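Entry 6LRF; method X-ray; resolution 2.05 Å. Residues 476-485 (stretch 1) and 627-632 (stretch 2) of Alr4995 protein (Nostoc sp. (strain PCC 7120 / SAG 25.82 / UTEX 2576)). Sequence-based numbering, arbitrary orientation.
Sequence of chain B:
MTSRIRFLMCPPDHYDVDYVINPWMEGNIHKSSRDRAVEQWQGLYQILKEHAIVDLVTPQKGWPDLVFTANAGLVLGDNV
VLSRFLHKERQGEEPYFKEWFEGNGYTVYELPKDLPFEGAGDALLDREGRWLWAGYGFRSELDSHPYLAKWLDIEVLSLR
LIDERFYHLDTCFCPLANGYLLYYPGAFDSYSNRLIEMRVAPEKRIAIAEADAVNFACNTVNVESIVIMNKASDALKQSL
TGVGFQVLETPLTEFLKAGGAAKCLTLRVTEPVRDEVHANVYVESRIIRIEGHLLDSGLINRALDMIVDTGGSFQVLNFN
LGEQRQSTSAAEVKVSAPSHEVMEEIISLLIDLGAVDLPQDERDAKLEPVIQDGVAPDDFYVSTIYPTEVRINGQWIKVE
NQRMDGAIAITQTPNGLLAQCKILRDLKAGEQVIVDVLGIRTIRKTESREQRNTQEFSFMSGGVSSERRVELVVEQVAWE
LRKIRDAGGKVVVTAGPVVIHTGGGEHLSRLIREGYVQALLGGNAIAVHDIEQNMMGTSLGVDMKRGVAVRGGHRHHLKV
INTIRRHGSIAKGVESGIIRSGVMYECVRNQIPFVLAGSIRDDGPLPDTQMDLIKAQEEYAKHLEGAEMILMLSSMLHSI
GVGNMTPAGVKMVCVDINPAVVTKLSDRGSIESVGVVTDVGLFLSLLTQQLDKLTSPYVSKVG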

ATOM      1  N   GLN B 476     -17.997  -4.215 -18.685  1.00 32.90           N
ATOM      2  CA  GLN B 476     -19.023  -5.138 -18.230  1.00 36.63           C
ATOM      3  C   GLN B 476     -20.084  -4.423 -17.403  1.00 36.42           C
ATOM      4  O   GLN B 476     -21.273  -4.658 -17.610  1.00 38.63           O
ATOM      5  CB  GLN B 476     -18.394  -6.295 -17.452  1.00 41.08           C
ATOM      6  CG  GLN B 476     -17.414  -7.090 -18.324  1.00 49.22           C
ATOM      7  CD  GLN B 476     -16.519  -8.039 -17.545  1.00 56.27           C
ATOM      8  OE1 GLN B 476     -16.631  -8.164 -16.323  1.00 53.22           O
ATOM      9  NE2 GLN B 476     -15.608  -8.704 -18.254  1.00 62.69           N
ATOM     10  N   VAL B 477     -19.671  -3.526 -16.506  1.00 34.03           N
ATOM     11  CA  VAL B 477     -20.626  -2.775 -15.682  1.00 30.88           C
ATOM     12  C   VAL B 477     -21.505  -1.834 -16.517  1.00 33.46           C
ATOM     13  O   VAL B 477     -22.709  -1.731 -16.272  1.00 33.65           O
ATOM     14  CB  VAL B 477     -19.910  -1.959 -14.577  1.00 26.94           C
ATOM     15  CG1 VAL B 477     -20.907  -1.187 -13.763  1.00 29.92           C
ATOM     16  CG2 VAL B 477     -19.137  -2.874 -13.656  1.00 27.75           C
ATOM     17  N   ALA B 478     -20.915  -1.149 -17.500  1.00 33.21           N
ATOM     18  CA  ALA B 478     -21.677  -0.229 -18.362  1.00 34.13           C
ATOM     19  C   ALA B 478     -22.779  -0.971 -19.096  1.00 33.98           C
ATOM     20  O   ALA B 478     -23.899  -0.479 -19.227  1.00 33.28           O
ATOM     21  CB  ALA B 478     -20.761   0.476 -19.368  1.00 34.42           C
ATOM     22  N   TRP B 479     -22.454  -2.167 -19.564  1.00 35.92           N
ATOM     23  CA  TRP B 479     -23.427  -2.976 -20.286  1.00 45.17           C
ATOM     24  C   TRP B 479     -24.557  -3.473 -19.375  1.00 45.68           C
ATOM     25  O   TRP B 479     -25.740  -3.389 -19.744  1.00 39.89           O
ATOM     26  CB  TRP B 479     -22.732  -4.160 -20.948  1.00 42.73           C
ATOM     27  CG  TRP B 479     -23.522  -4.771 -22.048  1.00 54.96           C
ATOM     28  CD1 TRP B 479     -24.552  -4.198 -22.753  1.00 53.53           C
ATOM     29  CD2 TRP B 479     -23.360  -6.086 -22.571  1.00 50.52           C
ATOM     30  NE1 TRP B 479     -25.029  -5.084 -23.691  1.00 52.26           N
ATOM     31  CE2 TRP B 479     -24.313  -6.251 -23.596  1.00 58.02           C
ATOM     32  CE3 TRP B 479     -22.497  -7.142 -22.275  1.00 53.80           C
ATOM     33  CZ2 TRP B 479     -24.421  -7.435 -24.327  1.00 54.48           C
ATOM     34  CZ3 TRP B 479     -22.607  -8.310 -23.001  1.00 57.16           C
ATOM     35  CH2 TRP B 479     -23.563  -8.448 -24.013  1.00 47.40           C
ATOM     36  N   GLU B 480     -24.190  -3.993 -18.201  1.00 40.82           N
ATOM     37  CA  GLU B 480     -25.173  -4.449 -17.215  1.00 38.46           C
ATOM     38  C   GLU B 480     -26.062  -3.274 -16.843  1.00 36.97           C
ATOM     39  O   GLU B 480     -27.268  -3.402 -16.728  1.00 40.25           O
ATOM     40  CB  GLU B 480     -24.481  -5.018 -15.969  1.00 46.59           C
ATOM     41  CG  GLU B 480     -23.678  -6.321 -16.174  1.00 45.74           C
ATOM     42  CD  GLU B 480     -22.649  -6.576 -15.057  1.00 61.74           C
ATOM     43  OE1 GLU B 480     -22.461  -5.683 -14.200  1.00 57.26           O
ATOM     44  OE2 GLU B 480     -22.006  -7.658 -15.047  1.00 62.12           O
ATOM     45  N   LEU B 481     -25.446  -2.107 -16.706  1.00 39.37           N
ATOM     46  CA  LEU B 481     -26.142  -0.906 -16.270  1.00 36.65           C
ATOM     47  C   LEU B 481     -27.172  -0.402 -17.280  1.00 35.34           C
ATOM     48  O   LEU B 481     -28.269  -0.016 -16.895  1.00 37.57           O
ATOM     49  CB  LEU B 481     -25.125   0.190 -15.974  1.00 35.29           C
ATOM     50  CG  LEU B 481     -25.535   1.340 -15.071  1.00 37.37           C
ATOM     51  CD1 LEU B 481     -26.392   0.859 -13.929  1.00 40.41           C
ATOM     52  CD2 LEU B 481     -24.261   1.947 -14.532  1.00 36.86           C
ATOM     53  N   ARG B 482     -26.825  -0.387 -18.564  1.00 34.78           N
ATOM     54  CA  ARG B 482     -27.775   0.020 -19.606  1.00 40.08           C
ATOM     55  C   ARG B 482     -28.915  -0.995 -19.744  1.00 39.52           C
ATOM     56  O   ARG B 482     -30.086  -0.624 -19.926  1.00 39.86           O
ATOM     57  CB  ARG B 482     -27.058   0.197 -20.948  1.00 43.87           C
ATOM     58  CG  ARG B 482     -27.947   0.621 -22.114  1.00 49.17           C
ATOM     59  CD  ARG B 482     -27.090   0.752 -23.368  1.00 64.43           C
ATOM     60  NE  ARG B 482     -27.844   1.068 -24.580  1.00 73.30           N
ATOM     61  CZ  ARG B 482     -28.357   0.157 -25.406  1.00 76.48           C
ATOM     62  NH1 ARG B 482     -29.021   0.547 -26.489  1.00 78.68           N
ATOM     63  NH2 ARG B 482     -28.204  -1.140 -25.155  1.00 72.72           N
ATOM     64  N   LYS B 483     -28.563  -2.273 -19.653  1.00 38.88           N
ATOM     65  CA  LYS B 483     -29.542  -3.353 -19.707  1.00 42.26           C
ATOM     66  C   LYS B 483     -30.573  -3.200 -18.605  1.00 42.57           C
ATOM     67  O   LYS B 483     -31.767  -3.373 -18.837  1.00 41.12           O
ATOM     68  CB  LYS B 483     -28.860  -4.717 -19.591  1.00 43.63           C
ATOM     69  CG  LYS B 483     -29.033  -5.612 -20.811  1.00 48.58           C
ATOM     70  CD  LYS B 483     -27.754  -6.384 -21.106  1.00 50.18           C
ATOM     71  CE  LYS B 483     -27.926  -7.338 -22.290  1.00 56.28           C
ATOM     72  NZ  LYS B 483     -28.718  -6.761 -23.422  1.00 55.01           N
ATOM     73  N   ILE B 484     -30.112  -2.858 -17.406  1.00 39.79           N
ATOM     74  CA  ILE B 484     -31.014  -2.742 -16.275  1.00 37.77           C
ATOM     75  C   ILE B 484     -31.894  -1.509 -16.416  1.00 33.40           C
ATOM     76  O   ILE B 484     -33.074  -1.563 -16.095  1.00 39.53           O
ATOM     77  CB  ILE B 484     -30.237  -2.709 -14.927  1.00 39.37           C
ATOM     78  CG1 ILE B 484     -29.495  -4.027 -14.722  1.00 37.24           C
ATOM     79  CG2 ILE B 484     -31.178  -2.476 -13.756  1.00 34.13           C
ATOM     80  CD1 ILE B 484     -28.614  -4.063 -13.492  1.00 37.85           C
ATOM     81  N   ARG B 485     -31.345  -0.401 -16.905  1.00 33.17           N
ATOM     82  CA  ARG B 485     -32.140   0.827 -17.008  1.00 37.20           C
ATOM     83  C   ARG B 485     -33.248   0.708 -18.070  1.00 45.68           C
ATOM     84  O   ARG B 485     -34.391   1.137 -17.844  1.00 44.68           O
ATOM     85  CB  ARG B 485     -31.256   2.035 -17.336  1.00 34.13           C
ATOM     86  CG  ARG B 485     -32.053   3.330 -17.475  1.00 37.09           C
ATOM     87  CD  ARG B 485     -31.265   4.454 -18.136  1.00 39.92           C
ATOM     88  NE  ARG B 485     -30.993   4.187 -19.551  1.00 44.23           N
ATOM     89  CZ  ARG B 485     -30.431   5.060 -20.387  1.00 46.33           C
ATOM     90  NH1 ARG B 485     -30.078   6.273 -19.963  1.00 44.96           N
ATOM     91  NH2 ARG B 485     -30.224   4.718 -21.653  1.00 50.92           N
ATOM     92  N   ALA B 627     -33.697  -3.832  -5.533  1.00 28.93           N
ATOM     93  CA  ALA B 627     -32.445  -3.486  -6.220  1.00 26.58           C
ATOM     94  C   ALA B 627     -31.900  -4.639  -7.067  1.00 29.14           C
ATOM     95  O   ALA B 627     -31.840  -5.770  -6.600  1.00 28.06           O
ATOM     96  CB  ALA B 627     -31.381  -3.046  -5.194  1.00 28.24           C
ATOM     97  N   GLU B 628     -31.494  -4.340  -8.304  1.00 26.82           N
ATOM     98  CA  GLU B 628     -30.864  -5.325  -9.186  1.00 26.51           C
ATOM     99  C   GLU B 628     -29.356  -5.124  -9.215  1.00 27.52           C
ATOM    100  O   GLU B 628     -28.583  -6.043  -9.479  1.00 24.05           O
ATOM    101  CB  GLU B 628     -31.424  -5.217 -10.601  1.00 31.45           C
ATOM    102  CG  GLU B 628     -32.878  -5.672 -10.762  1.00 41.07           C
ATOM    103  CD  GLU B 628     -33.345  -5.648 -12.225  1.00 53.75           C
ATOM    104  OE1 GLU B 628     -32.504  -5.839 -13.142  1.00 48.54           O
ATOM    105  OE2 GLU B 628     -34.557  -5.433 -12.459  1.00 57.33           O
HETATM  106  N   MSE B 629     -28.935  -3.897  -8.945  1.00 24.15           N
HETATM  107  CA  MSE B 629     -27.526  -3.606  -8.875  1.00 26.80           C
HETATM  108  C   MSE B 629     -27.264  -2.572  -7.816  1.00 28.33           C
HETATM  109  O   MSE B 629     -28.044  -1.642  -7.640  1.00 26.23           O
HETATM  110  CB  MSE B 629     -27.004  -3.118 -10.224  1.00 28.53           C
HETATM  111  CG  MSE B 629     -25.532  -2.717 -10.184  1.00 39.63           C
HETATM  112 SE   MSE B 629     -24.764  -2.395 -11.961  1.00 66.54          SE
HETATM  113  CE  MSE B 629     -24.902  -4.209 -12.637  1.00 44.56           C
ATOM    114  N   ILE B 630     -26.155  -2.747  -7.112  1.00 27.45           N
ATOM    115  CA  ILE B 630     -25.683  -1.756  -6.170  1.00 22.09           C
ATOM    116  C   ILE B 630     -24.289  -1.339  -6.614  1.00 27.00           C
ATOM    117  O   ILE B 630     -23.407  -2.172  -6.780  1.00 25.93           O
ATOM    118  CB  ILE B 630     -25.662  -2.308  -4.739  1.00 31.07           C
ATOM    119  CG1 ILE B 630     -27.060  -2.812  -4.359  1.00 25.86           C
ATOM    120  CG2 ILE B 630     -25.157  -1.253  -3.759  1.00 27.26           C
ATOM    121  CD1 ILE B 630     -27.121  -3.401  -2.992  1.00 30.09           C
ATOM    122  N   LEU B 631     -24.127  -0.043  -6.854  1.00 23.63           N
ATOM    123  CA  LEU B 631     -22.861   0.554  -7.237  1.00 22.66           C
ATOM    124  C   LEU B 631     -22.212   1.200  -6.005  1.00 23.89           C
ATOM    125  O   LEU B 631     -22.711   2.191  -5.468  1.00 23.76           O
ATOM    126  CB  LEU B 631     -23.095   1.591  -8.335  1.00 25.89           C
ATOM    127  CG  LEU B 631     -21.942   1.975  -9.245  1.00 33.08           C
ATOM    128  CD1 LEU B 631     -21.396   0.732  -9.924  1.00 35.65           C
ATOM    129  CD2 LEU B 631     -22.448   2.971 -10.292  1.00 30.95           C
HETATM  130  N   MSE B 632     -21.110   0.635  -5.539  1.00 23.64           N
HETATM  131  CA  MSE B 632     -20.507   1.112  -4.305  1.00 26.55           C
HETATM  132  C   MSE B 632     -19.254   1.929  -4.616  1.00 28.80           C
HETATM  133  O   MSE B 632     -18.193   1.391  -4.944  1.00 25.60           O
HETATM  134  CB  MSE B 632     -20.206  -0.057  -3.370  1.00 27.39           C
HETATM  135  CG  MSE B 632     -21.450  -0.615  -2.669  1.00 27.88           C
HETATM  136 SE   MSE B 632     -21.211  -2.451  -2.005  0.58 37.31          SE
HETATM  137  CE  MSE B 632     -20.843  -3.353  -3.688  1.00 32.98           C
TER

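Residues 476-485 lie within a longer helix, with i to i-4 backbone hydrogen bonds that run from Glu-480 N to Gln-476 O (3.0 Å) through Arg-485 N to Leu-481 O (3.1 Å). Against it lies the strand that includes 629-632. The two axes come within 10.6 Å, and their N-to-C directions differ by 135°, so the elements run in broadly opposing senses but well off antiparallel. The nearest CA pairs match rising helix numbers with falling numbers in the other stretch, and the spacing narrows: Val-477 CA to Leu-631 CA is 9.3 Å, Leu-481 CA to Met-629 CA 8.0 Å, and Ile-484 CA to Glu-628 CA 7.5 Å. No hydrogen bond crosses the interface; the closest contacts are all between side chains, and the two stretches together bury 316 Å², counting both sides.

Met-629, a selenomethionine, contributes the most, with 95 Å² covered. Its CA-to-CB bond points toward the helix, and chi1 and chi2 are both t (177° and 170°), so the chain is extended and reaches toward the helix while slanting toward its N-terminal end, before chi3 turns to m (-66°). The selenium then sits 4.1 Å from Leu-481 CD1 and 4.4 Å from Val-477 CG1, apolar contacts well suited to a large, polarizable atom. Its methyl carbon, Met-629 CE, comes within 3.3 Å of Glu-480 OE1, a close approach between a carboxylate oxygen and a methyl group.

Ile-484 ranks second, with 72 Å² covered. With chi1 m and chi2 t, it places CD1 3.8 Å from Met-629 CB, at the base of the selenomethionine chain, and CG2 lies 3.7 Å from Glu-628 OE1. The former is apolar packing; the latter brings a carboxylate oxygen against a methyl group.

Two residues along the strand from Met-629, Leu-631 also points toward the helix, and its CD1 meets Val-477 CG1 at 4.3 Å. Between them Ile-630 makes no contact, consistent with the alternation of side chains along a strand.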